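Local coordinates for uncharacterized protein (Aeromonas hydrophila J-1, PDB 6R1J) that is the AhlC component of AHL, a tripartite alpha-pore-forming toxin, and probably takes part in building its membrane pore, at residues Val187-Ile190 / Glu191-Gln195. The protein carries 3 engineered substitutions. Numbering follows the deposited sequence.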
ATOM      1  N   VAL A 187      21.527   5.220  -7.033  1.00 45.38           N
ATOM      2  CA  VAL A 187      20.222   5.526  -6.394  1.00 48.89           C
ATOM      3  C   VAL A 187      19.114   5.028  -7.330  1.00 49.75           C
ATOM      4  O   VAL A 187      18.218   4.334  -6.832  1.00 43.66           O
ATOM      5  CB  VAL A 187      20.078   7.009  -6.029  1.00 50.13           C
ATOM      6  CG1 VAL A 187      18.644   7.370  -5.643  1.00 51.80           C
ATOM      7  CG2 VAL A 187      21.038   7.366  -4.909  1.00 47.87           C
ATOM      8  N   ASN A 188      19.210   5.299  -8.630  1.00 47.24           N
ATOM      9  CA  ASN A 188      18.186   4.854  -9.611  1.00 53.11           C
ATOM     10  C   ASN A 188      18.078   3.324  -9.545  1.00 50.76           C
ATOM     11  O   ASN A 188      16.948   2.787  -9.531  1.00 41.03           O
ATOM     12  CB  ASN A 188      18.495   5.324 -11.035  1.00 53.60           C
ATOM     13  CG  ASN A 188      17.266   5.273 -11.931  1.00 50.67           C
ATOM     14  OD1 ASN A 188      16.345   6.049 -11.727  1.00 49.94           O
ATOM     15  ND2 ASN A 188      17.272   4.445 -12.962  1.00 41.84           N
ATOM     16  N   GLN A 189      19.226   2.659  -9.453  1.00 46.58           N
ATOM     17  CA  GLN A 189      19.349   1.184  -9.436  1.00 49.15           C
ATOM     18  C   GLN A 189      18.601   0.610  -8.232  1.00 41.40           C
ATOM     19  O   GLN A 189      17.828  -0.339  -8.411  1.00 40.60           O
ATOM     20  CB  GLN A 189      20.834   0.805  -9.409  1.00 55.49           C
ATOM     21  CG  GLN A 189      21.122  -0.661  -9.139  1.00 63.06           C
ATOM     22  CD  GLN A 189      20.620  -1.553 -10.241  1.00 76.17           C
ATOM     23  OE1 GLN A 189      20.569  -1.166 -11.411  1.00 87.36           O
ATOM     24  NE2 GLN A 189      20.238  -2.763  -9.863  1.00 89.27           N
ATOM     25  N   ILE A 190      18.845   1.145  -7.043  1.00 41.52           N
ATOM     26  CA  ILE A 190      18.256   0.619  -5.786  1.00 41.36           C
ATOM     27  C   ILE A 190      16.753   0.945  -5.792  1.00 39.01           C
ATOM     28  O   ILE A 190      16.002   0.089  -5.365  1.00 40.27           O
ATOM     29  CB  ILE A 190      18.978   1.143  -4.532  1.00 45.91           C
ATOM     30  CG1 ILE A 190      20.473   0.798  -4.507  1.00 52.48           C
ATOM     31  CG2 ILE A 190      18.285   0.647  -3.274  1.00 47.17           C
ATOM     32  CD1 ILE A 190      20.808  -0.654  -4.233  1.00 50.97           C
ATOM     33  N   GLU A 191      16.339   2.099  -6.294  1.00 40.37           N
ATOM     34  CA  GLU A 191      14.889   2.446  -6.409  1.00 46.83           C
ATOM     35  C   GLU A 191      14.185   1.380  -7.266  1.00 47.08           C
ATOM     36  O   GLU A 191      13.087   0.922  -6.867  1.00 43.32           O
ATOM     37  CB  GLU A 191      14.672   3.815  -7.051  1.00 47.25           C
ATOM     38  CG  GLU A 191      15.131   4.973  -6.177  1.00 51.38           C
ATOM     39  CD  GLU A 191      15.027   6.368  -6.792  1.00 50.43           C
ATOM     40  OE1 GLU A 191      15.042   6.491  -8.039  1.00 53.89           O
ATOM     41  OE2 GLU A 191      14.915   7.325  -6.017  1.00 61.28           O
ATOM     42  N   GLY A 192      14.759   1.029  -8.418  1.00 37.65           N
ATOM     43  CA  GLY A 192      14.207  -0.008  -9.323  1.00 39.16           C
ATOM     44  C   GLY A 192      14.101  -1.369  -8.630  1.00 38.98           C
ATOM     45  O   GLY A 192      13.069  -2.077  -8.805  1.00 39.55           O
ATOM     46  N   GLN A 193      15.159  -1.792  -7.933  1.00 34.91           N
ATOM     47  CA  GLN A 193      15.180  -3.030  -7.122  1.00 37.68           C
ATOM     48  C   GLN A 193      14.082  -2.951  -6.065  1.00 37.88           C
ATOM     49  O   GLN A 193      13.461  -3.988  -5.794  1.00 33.80           O
ATOM     50  CB  GLN A 193      16.482  -3.236  -6.333  1.00 43.16           C
ATOM     51  CG  GLN A 193      17.622  -3.772  -7.191  1.00 51.84           C
ATOM     52  CD  GLN A 193      18.979  -3.732  -6.517  1.00 57.89           C
ATOM     53  OE1 GLN A 193      20.006  -3.646  -7.178  1.00 70.89           O
ATOM     54  NE2 GLN A 193      19.002  -3.744  -5.199  1.00 54.86           N
ATOM     55  N   ILE A 194      13.915  -1.803  -5.416  1.00 33.37           N
ATOM     56  CA  ILE A 194      12.875  -1.689  -4.353  1.00 37.79           C
ATOM     57  C   ILE A 194      11.507  -1.893  -5.004  1.00 36.05           C
ATOM     58  O   ILE A 194      10.739  -2.667  -4.467  1.00 34.30           O
ATOM     59  CB  ILE A 194      12.953  -0.346  -3.633  1.00 36.93           C
ATOM     60  CG1 ILE A 194      14.182  -0.267  -2.737  1.00 40.04           C
ATOM     61  CG2 ILE A 194      11.671  -0.089  -2.841  1.00 39.40           C
ATOM     62  CD1 ILE A 194      14.473   1.148  -2.286  1.00 39.85           C
ATOM     63  N   GLN A 195      11.246  -1.198  -6.105  1.00 33.03           N
ATOM     64  CA  GLN A 195       9.973  -1.269  -6.874  1.00 38.09           C
ATOM     65  C   GLN A 195       9.684  -2.715  -7.301  1.00 36.62           C
ATOM     66  O   GLN A 195       8.558  -3.225  -7.062  1.00 31.76           O
ATOM     67  CB  GLN A 195      10.078  -0.276  -8.030  1.00 41.38           C
ATOM     68  CG  GLN A 195       8.965  -0.321  -9.061  1.00 47.50           C
ATOM     69  CD  GLN A 195       9.281   0.716 -10.121  1.00 48.93           C
ATOM     70  OE1 GLN A 195       8.704   1.806 -10.154  1.00 52.88           O
ATOM     71  NE2 GLN A 195      10.277   0.428 -10.940  1.00 43.68           N
TER
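On the long helix 163-236, Gln-189 and Gln-193 sit one turn apart, and their side-chain amides join in an i to i+4 hydrogen bond. NE2 of Gln-189 donates an N-H to OE1 of Gln-193 at 2.8 Å, with an N-H...O angle of 167°. The acceptor lies almost in the amide plane of Gln-189, yet the two amides are turned 67° against each other. Gln-189 starts with CG anti to the backbone N, then bends at chi2 (65°), which swings its NE2 forward along the helix; Gln-193 stays extended beyond CG. Glutamine suits both positions, being long enough to span a turn and able to donate or accept.

The main chain carries the usual i to i+4 bonds, among them Glu-191 N to Val-187 O at 3.0 Å and Ile-194 N to Ile-190 O at 2.8 Å. Ile-190 and Ile-194, branched and apolar, meet through CG2 and CD1 at 4.0 Å. CG of Glu-191 lies 3.2 Å from the Val-187 carbonyl O, and its OE2 ends 3.7 Å from CG1 of Val-187. Asn-188 suits the subunit interface: its ND2 donates to OE1 of Gln-8 of the second subunit, which Gln-189 also touches. Val-187, Glu-191 and Ile-194 instead meet helix 78-157, as expected of a long alpha-helix packed in an elongated helical bundle.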